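Local coordinates for prolyl 4-hydroxylase alpha subunit Fe(2+) 2OG dioxygenase domain-containing protein (Burkholderia ambifaria, PDB 3W21), which binds 2-oxoglutarate and a zinc ion and is probably a 2-oxoglutarate-dependent dioxygenase that uses iron(II) at the same metal site, at residues A[182-187]-A[254-259]; A[38-43]-A[235-240]; A[191-196]-A[244-249]; A[8-13]-A[228-233]. All coordinates share one frame; numbering follows the deposited sequence. Where two conformers were deposited one is given.

Contact 1: residues A[182-187]-A[254-259]. With AKG (2-oxoglutaric acid), chain D.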
# COMPACT_ATOMS: atom_id res chain seq x y z
N LEU A 182 3.57 -23.97 -10.84
CA LEU A 182 4.58 -24.86 -11.37
C LEU A 182 5.15 -25.61 -10.19
O LEU A 182 5.58 -24.99 -9.22
CB LEU A 182 5.68 -23.98 -11.99
CG LEU A 182 6.93 -24.69 -12.46
CD1 LEU A 182 6.54 -25.85 -13.36
CD2 LEU A 182 7.87 -23.64 -13.14
N THR A 183 5.17 -26.93 -10.27
CA THR A 183 5.79 -27.73 -9.20
C THR A 183 7.29 -27.86 -9.47
O THR A 183 7.70 -28.17 -10.61
CB THR A 183 5.12 -29.14 -9.09
OG1 THR A 183 3.74 -29.00 -8.65
CG2 THR A 183 5.81 -29.95 -8.02
N ILE A 184 8.08 -27.61 -8.43
CA ILE A 184 9.52 -27.66 -8.54
C ILE A 184 10.08 -28.90 -7.84
O ILE A 184 10.96 -29.52 -8.40
CB ILE A 184 10.23 -26.41 -7.94
CG1 ILE A 184 9.94 -25.16 -8.77
CG2 ILE A 184 11.76 -26.63 -7.88
CD1 ILE A 184 10.17 -25.29 -10.27
N GLN A 185 9.57 -29.23 -6.64
CA GLN A 185 9.93 -30.42 -5.88
C GLN A 185 8.68 -30.98 -5.19
O GLN A 185 7.89 -30.24 -4.54
CB GLN A 185 11.05 -30.09 -4.85
CG GLN A 185 11.34 -31.20 -3.82
CD GLN A 185 12.39 -30.87 -2.75
OE1 GLN A 185 13.19 -31.74 -2.41
NE2 GLN A 185 12.38 -29.66 -2.20
N GLY A 186 8.48 -32.29 -5.36
CA GLY A 186 7.28 -33.00 -4.92
C GLY A 186 7.61 -33.72 -3.62
O GLY A 186 8.78 -34.05 -3.40
N ALA A 187 6.61 -33.94 -2.75
CA ALA A 187 6.86 -34.69 -1.49
C ALA A 187 7.07 -36.17 -1.81
O ALA A 187 6.63 -36.66 -2.87
CB ALA A 187 5.72 -34.52 -0.50
N THR A 254 9.41 -32.24 2.07
CA THR A 254 9.31 -30.89 1.54
C THR A 254 8.84 -30.88 0.10
O THR A 254 9.36 -31.63 -0.71
CB THR A 254 10.64 -30.10 1.56
OG1 THR A 254 11.33 -30.34 2.77
CG2 THR A 254 10.31 -28.58 1.47
N ARG A 255 7.89 -29.97 -0.18
CA ARG A 255 7.30 -29.76 -1.51
C ARG A 255 7.51 -28.29 -1.85
O ARG A 255 7.32 -27.41 -0.98
CB ARG A 255 5.79 -30.12 -1.51
CG ARG A 255 5.12 -30.06 -2.90
CD ARG A 255 3.62 -30.32 -2.94
NE ARG A 255 2.84 -29.13 -2.59
CZ ARG A 255 1.89 -28.55 -3.33
NH1 ARG A 255 1.50 -29.05 -4.51
NH2 ARG A 255 1.29 -27.46 -2.85
N ARG A 256 7.96 -28.02 -3.08
CA ARG A 256 8.20 -26.64 -3.50
C ARG A 256 7.41 -26.33 -4.79
O ARG A 256 7.39 -27.13 -5.73
CB ARG A 256 9.72 -26.41 -3.71
CG ARG A 256 10.50 -26.34 -2.41
CD ARG A 256 11.92 -25.90 -2.66
NE ARG A 256 12.64 -26.84 -3.50
CZ ARG A 256 13.55 -26.46 -4.39
NH1 ARG A 256 13.82 -25.17 -4.53
NH2 ARG A 256 14.18 -27.36 -5.13
N THR A 257 6.73 -25.18 -4.78
CA THR A 257 5.98 -24.66 -5.95
C THR A 257 6.15 -23.15 -6.09
O THR A 257 6.63 -22.48 -5.16
CB THR A 257 4.45 -24.91 -5.86
OG1 THR A 257 3.91 -24.18 -4.76
CG2 THR A 257 4.11 -26.43 -5.73
N MSE A 258 5.76 -22.62 -7.25
CA MSE A 258 5.77 -21.19 -7.50
C MSE A 258 4.39 -20.94 -8.05
O MSE A 258 4.01 -21.66 -8.96
CB MSE A 258 6.64 -21.12 -8.76
CG MSE A 258 7.66 -20.05 -8.77
SE MSE A 258 8.79 -20.63 -10.31
CE MSE A 258 10.00 -21.48 -9.08
N GLY A 259 3.69 -19.87 -7.66
CA GLY A 259 2.31 -19.73 -8.15
C GLY A 259 1.90 -18.30 -8.37
O GLY A 259 2.51 -17.38 -7.85
C1 AKG D . -3.41 -22.22 -5.24
O1 AKG D . -4.35 -21.44 -4.94
O2 AKG D . -2.76 -22.14 -6.31
C2 AKG D . -3.12 -23.29 -4.25
O5 AKG D . -4.01 -23.81 -3.60
C3 AKG D . -1.69 -23.73 -4.03
C4 AKG D . -1.21 -24.61 -5.19
C5 AKG D . 0.21 -25.04 -4.87
O3 AKG D . 0.39 -26.27 -4.78
O4 AKG D . 1.13 -24.19 -4.70

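Contact 2: residues A[38-43]-A[235-240]. With AKG (2-oxoglutaric acid), chain D.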
# COMPACT_ATOMS: atom_id res chain seq x y z
N ILE A 38 -5.94 -27.79 -16.22
CA ILE A 38 -5.02 -28.31 -17.27
C ILE A 38 -3.62 -28.49 -16.69
O ILE A 38 -3.14 -27.62 -16.00
CB ILE A 38 -4.95 -27.36 -18.46
CG1 ILE A 38 -6.34 -27.21 -19.08
CG2 ILE A 38 -3.91 -27.85 -19.51
CD1 ILE A 38 -6.37 -26.25 -20.23
N VAL A 39 -3.00 -29.65 -16.91
CA VAL A 39 -1.66 -29.93 -16.37
C VAL A 39 -0.72 -30.08 -17.58
O VAL A 39 -1.01 -30.89 -18.47
CB VAL A 39 -1.68 -31.19 -15.45
CG1 VAL A 39 -0.27 -31.58 -14.93
CG2 VAL A 39 -2.54 -30.91 -14.26
N MSE A 40 0.34 -29.27 -17.62
CA MSE A 40 1.22 -29.17 -18.80
C MSE A 40 2.65 -29.44 -18.37
O MSE A 40 3.08 -28.99 -17.28
CB MSE A 40 1.15 -27.73 -19.33
CG MSE A 40 -0.27 -27.17 -19.58
SE MSE A 40 -0.18 -25.31 -20.28
CE MSE A 40 0.62 -25.69 -22.08
N ASP A 41 3.41 -30.12 -19.22
CA ASP A 41 4.78 -30.43 -18.92
C ASP A 41 5.69 -29.33 -19.43
O ASP A 41 5.98 -29.25 -20.62
CB ASP A 41 5.13 -31.73 -19.63
CG ASP A 41 4.40 -32.91 -19.09
OD1 ASP A 41 3.61 -32.76 -18.13
OD2 ASP A 41 4.60 -34.01 -19.63
N ILE A 42 6.09 -28.43 -18.53
CA ILE A 42 6.79 -27.24 -18.95
C ILE A 42 8.31 -27.36 -18.89
O ILE A 42 8.99 -27.01 -19.83
CB ILE A 42 6.34 -26.02 -18.12
CG1 ILE A 42 4.82 -25.88 -18.15
CG2 ILE A 42 6.95 -24.77 -18.69
CD1 ILE A 42 4.27 -25.52 -19.52
N VAL A 43 8.84 -27.82 -17.77
CA VAL A 43 10.27 -27.74 -17.61
C VAL A 43 10.85 -29.16 -17.52
O VAL A 43 10.44 -29.92 -16.66
CB VAL A 43 10.77 -26.68 -16.57
CG1 VAL A 43 9.68 -26.10 -15.68
CG2 VAL A 43 12.07 -27.06 -15.84
N GLY A 235 8.27 -30.00 -12.65
CA GLY A 235 8.28 -29.58 -14.05
C GLY A 235 6.90 -29.31 -14.62
O GLY A 235 6.78 -28.69 -15.67
N GLN A 236 5.85 -29.78 -13.94
CA GLN A 236 4.48 -29.60 -14.46
C GLN A 236 3.80 -28.31 -13.96
O GLN A 236 3.90 -27.95 -12.77
CB GLN A 236 3.63 -30.82 -14.10
CG GLN A 236 4.02 -32.10 -14.83
CD GLN A 236 2.99 -33.19 -14.64
OE1 GLN A 236 2.50 -33.40 -13.55
NE2 GLN A 236 2.68 -33.88 -15.69
N LEU A 237 3.09 -27.63 -14.86
CA LEU A 237 2.33 -26.44 -14.52
C LEU A 237 0.87 -26.82 -14.42
O LEU A 237 0.31 -27.34 -15.38
CB LEU A 237 2.46 -25.39 -15.64
CG LEU A 237 1.52 -24.15 -15.59
CD1 LEU A 237 1.87 -23.26 -14.39
CD2 LEU A 237 1.62 -23.35 -16.89
N THR A 238 0.22 -26.52 -13.29
CA THR A 238 -1.16 -26.81 -13.16
C THR A 238 -1.96 -25.47 -13.21
O THR A 238 -1.74 -24.54 -12.39
CB THR A 238 -1.39 -27.47 -11.82
OG1 THR A 238 -0.60 -28.64 -11.79
CG2 THR A 238 -2.90 -27.82 -11.59
N LEU A 239 -2.87 -25.40 -14.15
CA LEU A 239 -3.73 -24.23 -14.38
C LEU A 239 -5.18 -24.71 -14.05
O LEU A 239 -5.61 -25.80 -14.48
CB LEU A 239 -3.64 -23.85 -15.86
CG LEU A 239 -2.24 -23.39 -16.27
CD1 LEU A 239 -2.26 -23.21 -17.79
CD2 LEU A 239 -1.96 -22.07 -15.53
N PHE A 240 -5.92 -23.92 -13.29
CA PHE A 240 -7.25 -24.36 -12.88
C PHE A 240 -8.14 -23.18 -12.50
O PHE A 240 -7.63 -22.09 -12.21
CB PHE A 240 -7.15 -25.34 -11.70
CG PHE A 240 -6.62 -24.69 -10.41
CD1 PHE A 240 -5.27 -24.47 -10.23
CD2 PHE A 240 -7.52 -24.37 -9.36
CE1 PHE A 240 -4.77 -23.87 -9.07
CE2 PHE A 240 -7.02 -23.78 -8.21
CZ PHE A 240 -5.66 -23.56 -8.05
C1 AKG D . -3.41 -22.22 -5.24
O1 AKG D . -4.35 -21.44 -4.94
O2 AKG D . -2.76 -22.14 -6.31
C2 AKG D . -3.12 -23.29 -4.25
O5 AKG D . -4.01 -23.81 -3.60
C3 AKG D . -1.69 -23.73 -4.03
C4 AKG D . -1.21 -24.61 -5.19
C5 AKG D . 0.21 -25.04 -4.87
O3 AKG D . 0.39 -26.27 -4.78
O4 AKG D . 1.13 -24.19 -4.70

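Contact 3: residues A[191-196]-A[244-249]. With ZN (zinc ion), chain C; AKG (2-oxoglutaric acid), chain D.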
# COMPACT_ATOMS: atom_id res chain seq x y z
N ALA A 191 2.23 -35.95 -2.59
CA ALA A 191 1.09 -35.10 -2.23
C ALA A 191 0.65 -34.21 -3.40
O ALA A 191 1.49 -33.57 -4.03
CB ALA A 191 1.41 -34.23 -1.04
N GLY A 192 -0.65 -34.17 -3.65
CA GLY A 192 -1.22 -33.49 -4.82
C GLY A 192 -2.43 -32.63 -4.45
O GLY A 192 -2.50 -32.07 -3.34
N MSE A 193 -3.40 -32.54 -5.36
CA MSE A 193 -4.47 -31.53 -5.20
C MSE A 193 -5.77 -32.19 -5.56
O MSE A 193 -5.83 -32.99 -6.51
CB MSE A 193 -4.19 -30.29 -6.06
CG MSE A 193 -5.33 -29.27 -5.94
SE MSE A 193 -4.91 -27.68 -7.09
CE MSE A 193 -6.56 -27.63 -8.09
N VAL A 194 -6.80 -31.91 -4.79
CA VAL A 194 -8.12 -32.40 -5.03
C VAL A 194 -8.98 -31.14 -5.40
O VAL A 194 -8.86 -30.12 -4.74
CB VAL A 194 -8.61 -33.06 -3.73
CG1 VAL A 194 -10.10 -33.34 -3.79
CG2 VAL A 194 -7.80 -34.34 -3.49
N MSE A 195 -9.82 -31.18 -6.43
CA MSE A 195 -10.71 -30.06 -6.66
C MSE A 195 -12.10 -30.62 -6.85
O MSE A 195 -12.29 -31.63 -7.56
CB MSE A 195 -10.11 -29.28 -7.85
CG MSE A 195 -11.16 -28.43 -8.57
SE MSE A 195 -10.25 -27.65 -10.21
CE MSE A 195 -10.36 -29.07 -11.44
N TRP A 196 -13.07 -30.01 -6.17
CA TRP A 196 -14.45 -30.41 -6.25
C TRP A 196 -15.29 -29.57 -7.12
O TRP A 196 -15.02 -28.38 -7.27
CB TRP A 196 -15.10 -30.29 -4.88
CG TRP A 196 -14.56 -31.26 -3.84
CD1 TRP A 196 -15.10 -32.51 -3.48
CD2 TRP A 196 -13.38 -31.08 -3.00
NE1 TRP A 196 -14.36 -33.07 -2.47
CE2 TRP A 196 -13.33 -32.26 -2.12
CE3 TRP A 196 -12.47 -30.06 -2.80
CZ2 TRP A 196 -12.33 -32.41 -1.15
CZ3 TRP A 196 -11.46 -30.23 -1.82
CH2 TRP A 196 -11.41 -31.38 -1.01
N ASN A 244 -13.48 -23.04 -7.81
CA ASN A 244 -13.86 -24.38 -7.36
C ASN A 244 -13.13 -24.74 -6.11
O ASN A 244 -11.94 -24.55 -6.04
CB ASN A 244 -13.54 -25.39 -8.45
CG ASN A 244 -14.56 -25.30 -9.56
OD1 ASN A 244 -15.59 -25.94 -9.52
ND2 ASN A 244 -14.33 -24.47 -10.45
N LEU A 245 -13.84 -25.23 -5.10
CA LEU A 245 -13.12 -25.67 -3.86
C LEU A 245 -11.98 -26.63 -4.20
O LEU A 245 -12.09 -27.46 -5.09
CB LEU A 245 -14.11 -26.38 -2.95
CG LEU A 245 -13.79 -26.47 -1.51
CD1 LEU A 245 -13.68 -25.05 -0.98
CD2 LEU A 245 -15.04 -27.12 -0.92
N HIS A 246 -10.83 -26.46 -3.56
CA HIS A 246 -9.72 -27.38 -3.76
C HIS A 246 -8.89 -27.45 -2.51
O HIS A 246 -9.01 -26.59 -1.62
CB HIS A 246 -8.84 -26.95 -4.94
CG HIS A 246 -8.36 -25.53 -4.85
ND1 HIS A 246 -9.14 -24.48 -5.18
CD2 HIS A 246 -7.14 -25.01 -4.49
CE1 HIS A 246 -8.45 -23.33 -5.02
NE2 HIS A 246 -7.23 -23.65 -4.57
N ALA A 247 -7.96 -28.40 -2.45
CA ALA A 247 -7.14 -28.53 -1.23
C ALA A 247 -5.93 -29.31 -1.60
O ALA A 247 -5.97 -30.10 -2.54
CB ALA A 247 -7.94 -29.23 -0.13
N ILE A 248 -4.81 -29.01 -0.96
CA ILE A 248 -3.57 -29.73 -1.24
C ILE A 248 -3.35 -30.82 -0.17
O ILE A 248 -3.59 -30.56 1.01
CB ILE A 248 -2.37 -28.76 -1.39
CG1 ILE A 248 -2.31 -28.29 -2.86
CG2 ILE A 248 -1.05 -29.47 -1.05
CD1 ILE A 248 -2.64 -26.84 -3.09
N GLU A 249 -2.95 -32.02 -0.58
CA GLU A 249 -2.83 -33.12 0.38
C GLU A 249 -1.69 -32.88 1.37
O GLU A 249 -0.73 -32.13 1.10
CB GLU A 249 -2.50 -34.44 -0.30
CG GLU A 249 -3.45 -34.97 -1.34
CD GLU A 249 -2.84 -36.23 -1.91
OE1 GLU A 249 -2.29 -36.14 -3.03
OE2 GLU A 249 -2.81 -37.26 -1.20
ZN ZN C . -5.94 -22.06 -4.02
C1 AKG D . -3.41 -22.22 -5.24
O1 AKG D . -4.35 -21.44 -4.94
O2 AKG D . -2.76 -22.14 -6.31
C2 AKG D . -3.12 -23.29 -4.25
O5 AKG D . -4.01 -23.81 -3.60
C3 AKG D . -1.69 -23.73 -4.03
C4 AKG D . -1.21 -24.61 -5.19
C5 AKG D . 0.21 -25.04 -4.87
O3 AKG D . 0.39 -26.27 -4.78
O4 AKG D . 1.13 -24.19 -4.70

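Contact 4: residues A[8-13]-A[228-233]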
# COMPACT_ATOMS: atom_id res chain seq x y z
N GLN A 8 -2.58 -32.21 -20.34
CA GLN A 8 -3.75 -33.01 -19.99
C GLN A 8 -4.87 -32.04 -19.63
O GLN A 8 -4.73 -31.20 -18.74
CB GLN A 8 -3.50 -33.96 -18.81
CG GLN A 8 -2.45 -35.06 -19.08
CD GLN A 8 -2.80 -36.00 -20.28
OE1 GLN A 8 -3.94 -36.45 -20.42
NE2 GLN A 8 -1.80 -36.33 -21.11
N LEU A 9 -5.98 -32.13 -20.32
CA LEU A 9 -7.10 -31.25 -20.03
C LEU A 9 -8.19 -32.06 -19.31
O LEU A 9 -8.65 -33.07 -19.87
CB LEU A 9 -7.56 -30.65 -21.36
CG LEU A 9 -8.55 -29.53 -21.43
CD1 LEU A 9 -8.25 -28.65 -22.65
CD2 LEU A 9 -9.99 -30.05 -21.47
N MSE A 10 -8.59 -31.62 -18.11
CA MSE A 10 -9.54 -32.32 -17.25
C MSE A 10 -10.82 -31.53 -17.17
O MSE A 10 -10.83 -30.31 -16.92
CB MSE A 10 -9.03 -32.53 -15.82
CG MSE A 10 -8.09 -33.72 -15.56
SE MSE A 10 -6.28 -33.22 -16.09
CE MSE A 10 -6.06 -31.39 -15.52
N ARG A 11 -11.93 -32.24 -17.32
CA ARG A 11 -13.28 -31.70 -17.01
C ARG A 11 -13.93 -32.69 -16.10
O ARG A 11 -13.73 -33.91 -16.29
CB ARG A 11 -14.16 -31.63 -18.24
CG ARG A 11 -13.87 -30.59 -19.30
CD ARG A 11 -15.14 -29.76 -19.61
NE ARG A 11 -15.00 -28.38 -19.08
CZ ARG A 11 -15.50 -27.95 -17.92
NH1 ARG A 11 -16.20 -28.82 -17.19
NH2 ARG A 11 -15.28 -26.66 -17.49
N PHE A 12 -14.70 -32.22 -15.11
CA PHE A 12 -15.34 -33.09 -14.13
C PHE A 12 -16.10 -34.21 -14.83
O PHE A 12 -16.81 -33.96 -15.80
CB PHE A 12 -16.39 -32.35 -13.27
CG PHE A 12 -15.77 -31.39 -12.31
CD1 PHE A 12 -15.00 -31.86 -11.21
CD2 PHE A 12 -15.90 -30.02 -12.51
CE1 PHE A 12 -14.41 -30.95 -10.36
CE2 PHE A 12 -15.24 -29.11 -11.66
CZ PHE A 12 -14.51 -29.59 -10.59
N GLY A 13 -15.97 -35.41 -14.28
CA GLY A 13 -16.71 -36.60 -14.73
C GLY A 13 -16.32 -37.17 -16.08
O GLY A 13 -17.05 -38.00 -16.62
N ILE A 228 -11.94 -33.95 -8.89
CA ILE A 228 -10.83 -34.27 -9.75
C ILE A 228 -9.63 -34.40 -8.82
O ILE A 228 -9.34 -33.45 -8.09
CB ILE A 228 -10.57 -33.12 -10.74
CG1 ILE A 228 -11.67 -33.07 -11.84
CG2 ILE A 228 -9.23 -33.33 -11.43
CD1 ILE A 228 -11.69 -31.77 -12.66
N MSE A 229 -8.95 -35.56 -8.81
CA MSE A 229 -7.68 -35.68 -8.08
C MSE A 229 -6.50 -35.48 -8.99
O MSE A 229 -6.34 -36.14 -10.07
CB MSE A 229 -7.69 -36.99 -7.28
CG MSE A 229 -8.39 -36.75 -5.94
SE MSE A 229 -8.68 -38.52 -5.08
CE MSE A 229 -6.77 -38.95 -4.96
N LEU A 230 -5.63 -34.55 -8.60
CA LEU A 230 -4.50 -34.19 -9.40
C LEU A 230 -3.24 -34.58 -8.63
O LEU A 230 -3.18 -34.50 -7.39
CB LEU A 230 -4.52 -32.69 -9.75
CG LEU A 230 -5.63 -32.24 -10.69
CD1 LEU A 230 -5.60 -30.74 -10.77
CD2 LEU A 230 -5.48 -32.86 -12.08
N LYS A 231 -2.25 -35.05 -9.35
CA LYS A 231 -0.92 -35.29 -8.78
C LYS A 231 0.19 -34.62 -9.63
O LYS A 231 0.95 -35.29 -10.32
CB LYS A 231 -0.72 -36.79 -8.70
CG LYS A 231 -0.55 -37.41 -7.33
CD LYS A 231 -1.81 -37.53 -6.52
CE LYS A 231 -1.73 -38.75 -5.60
NZ LYS A 231 -2.05 -38.51 -4.16
N PRO A 232 0.33 -33.29 -9.56
CA PRO A 232 1.28 -32.71 -10.45
C PRO A 232 2.71 -33.02 -10.00
O PRO A 232 2.98 -33.15 -8.76
CB PRO A 232 0.95 -31.22 -10.43
CG PRO A 232 0.35 -31.00 -9.12
CD PRO A 232 -0.33 -32.29 -8.72
N GLN A 233 3.55 -33.22 -11.01
CA GLN A 233 4.95 -33.72 -10.88
C GLN A 233 5.93 -32.57 -11.07
O GLN A 233 5.57 -31.58 -11.69
CB GLN A 233 5.19 -34.79 -11.97
CG GLN A 233 4.35 -36.09 -11.74
CD GLN A 233 4.57 -36.64 -10.32
OE1 GLN A 233 3.71 -36.54 -9.44
NE2 GLN A 233 5.74 -37.20 -10.10

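Contact 1: residues A[182-187]-A[254-259]
L182 and M258 form an antiparallel hydrogen-bonded pair, T183 faces T257 in the next, non-hydrogen-bonded pair, and a classic beta bulge then sets both I184 and Q185 against R256. The carbonyl O of R256 accepts from I184 N at 2.8 Å and from Q185 N at 3.2 Å, both donors arriving from the same face of its plane, while R256 N returns a bond to Q185 O. On the face of L182 and M258, the selenomethionine methyl CE of M258 lies 3.7 Å from I184 CG1. The other branch of I184, CG2, sits over one face of the R256 guanidinium, 3.7 Å above its plane and offset toward the rim. T183 and T257 share the opposite face, which looks onto 2-oxoglutarate. There T257 OG1, set between the backbone N and carbonyl carbon (chi1 65°), donates to O4 of the ligand at 2.8 Å, and T257 CG2 lies over the centre of the R255 guanidinium. That group presents its edge to ligand O3, giving the C5 carboxylate a cationic partner beside the threonine hydroxyl. R141 and Y143 of strand 139-143, which pairs with the other edge of strand 255-265, also bind the ligand; W52 of helix 48-53 and F112 of helix 111-120 pack against the face of L182 and M258.

Contact 2: residues A[38-43]-A[235-240]
Backbone hydrogen bonds join I38 to L239 and M40 to L237 in both directions, in regular antiparallel register, with I38 N to L239 O at 2.7 Å. Past the strand end, G235 O takes two amides: I42 N at 3.0 Å, and V43 N, which lies in the carbonyl plane on a lone pair. The polar side-chain bond is Q236 NE2 to D41 OD1, 2.8 Å long and fairly straight (161° at the hydrogen); the two chains run side by side, and the donor meets the syn side of the carboxylate with the oxygen near the amide plane. Q236 OE1 is taken up by Q233 N, which fixes the rotation of the amide. These strands belong to the major sheet of the double-stranded beta-helix expected of 2-oxoglutarate dioxygenases, where strand 37-41 continues the sheet outward from strand 236-241 toward strand 4-10. Apolar contacts divide between the two faces. V39 CG1 packs against the Q236 amide, and V39 CG2 lies alongside T238. On the face covered by helix 23-31, M40 SE reaches L239 CD1 at 3.9 Å, and I42 CG1 presses tightly on L237 CB at 3.5 Å. F240, at the far end, turns its ring edge to C1 of 2-oxoglutarate.

Contact 3: residues A[191-196]-A[244-249]
H246 and M193 meet obliquely, the selenomethionine SE lying 5.1 Å from the centroid of the imidazole and its methyl CE close to H246 CB. The histidine ring stands between the backbone N and carbonyl carbon of its own residue (chi1 53°) and is held at both nitrogens. ND1 donates to N244 O at 2.9 Å, almost straight (176°) and within the ring plane, which leaves NE2 to bind the zinc ion at 2.1 Å. H155 and D157 complete the protein ligands, the His-X-Asp...His facial triad of the 2-oxoglutarate dioxygenase family, and O1 of 2-oxoglutarate also binds the metal. The triad histidine thus rides on a strand of the minor sheet of the double-stranded beta-helix, paired antiparallel with strand 193-196 through V194 and A247, which exchange backbone bonds. I248, on the same face as H246, carries its CD1 to 3.4 Å from ligand O5. On the other face, W196 sends its ring back along the neighbouring strand: the edge lies against the L245 carbonyl, CZ3 approaches A247 CB at 4.0 Å, and V194 CG1 covers one ring face. W196 N is itself bonded to L245 O. At the far end the extended E249 chain folds over G192, whose N reaches OE1 at 2.6 Å from above the carboxylate plane. E249 N answers to G192 O, and K231 forms a salt bridge with the same OE1, so this oxygen is gripped by an amide and an ammonium group.

Contact 4: residues A[8-13]-A[228-233]
I228 points into the opposing segment and lays its CD1 methyl over one face of the F12 ring, 3.9 Å from the centroid and 24° off the ring normal, a CH-pi contact. The side chains cross at about a right angle. With CG1 opposite the carbonyl carbon (chi1 -73°), I228 brings CG1 as well as CD1 against the CD1-CE1 side of the phenyl ring, CG1 lying 3.6 Å from F12 CD1. The same I228 CD1 also touches M10 CB, at 4.2 Å, and is therefore lodged between the ring and the base of the selenomethionine. M10 bends at chi2 and chi3, and this carries its methyl CE to 3.8 Å from L230 CD2, the two chains crossing at a slant. No hydrogen bond joins the segments; the contact is made chiefly by apolar side chains. R11 turns away from it, forming salt bridges with D33 and D36, while D36 also accepts from F12 N. M195 of strand 193-196 touches both F12 and I228. The end of strand 4-10 and the loop after it thus pack on strand 227-230, outermost in the three-stranded sheet, and bridge the larger and smaller sheets, consistent with the two-sheet, double-stranded beta-helix architecture of this family.

Overall arrangement
From the N terminus, strand 4-10 and its following loop wait until residues 228-233 to close contact 4, the widest loop. Strand 37-41 closes contact 2 with residues 235-240, and since 228-233 comes before 235-240 these two loops cross. Strand 178-183 opens contact 1, which closes at 254-259; within that loop contact 3, from 191-196 to 244-249, is nested. Contacts 1 and 3 both cross contacts 2 and 4. Contacts 1 and 2 share the larger sheet through neighbouring strands 178-183 and 236-241, contact 3 belongs to the three-stranded sheet, and contact 4 joins the two. Contacts 1, 2 and 3 all reach 2-oxoglutarate.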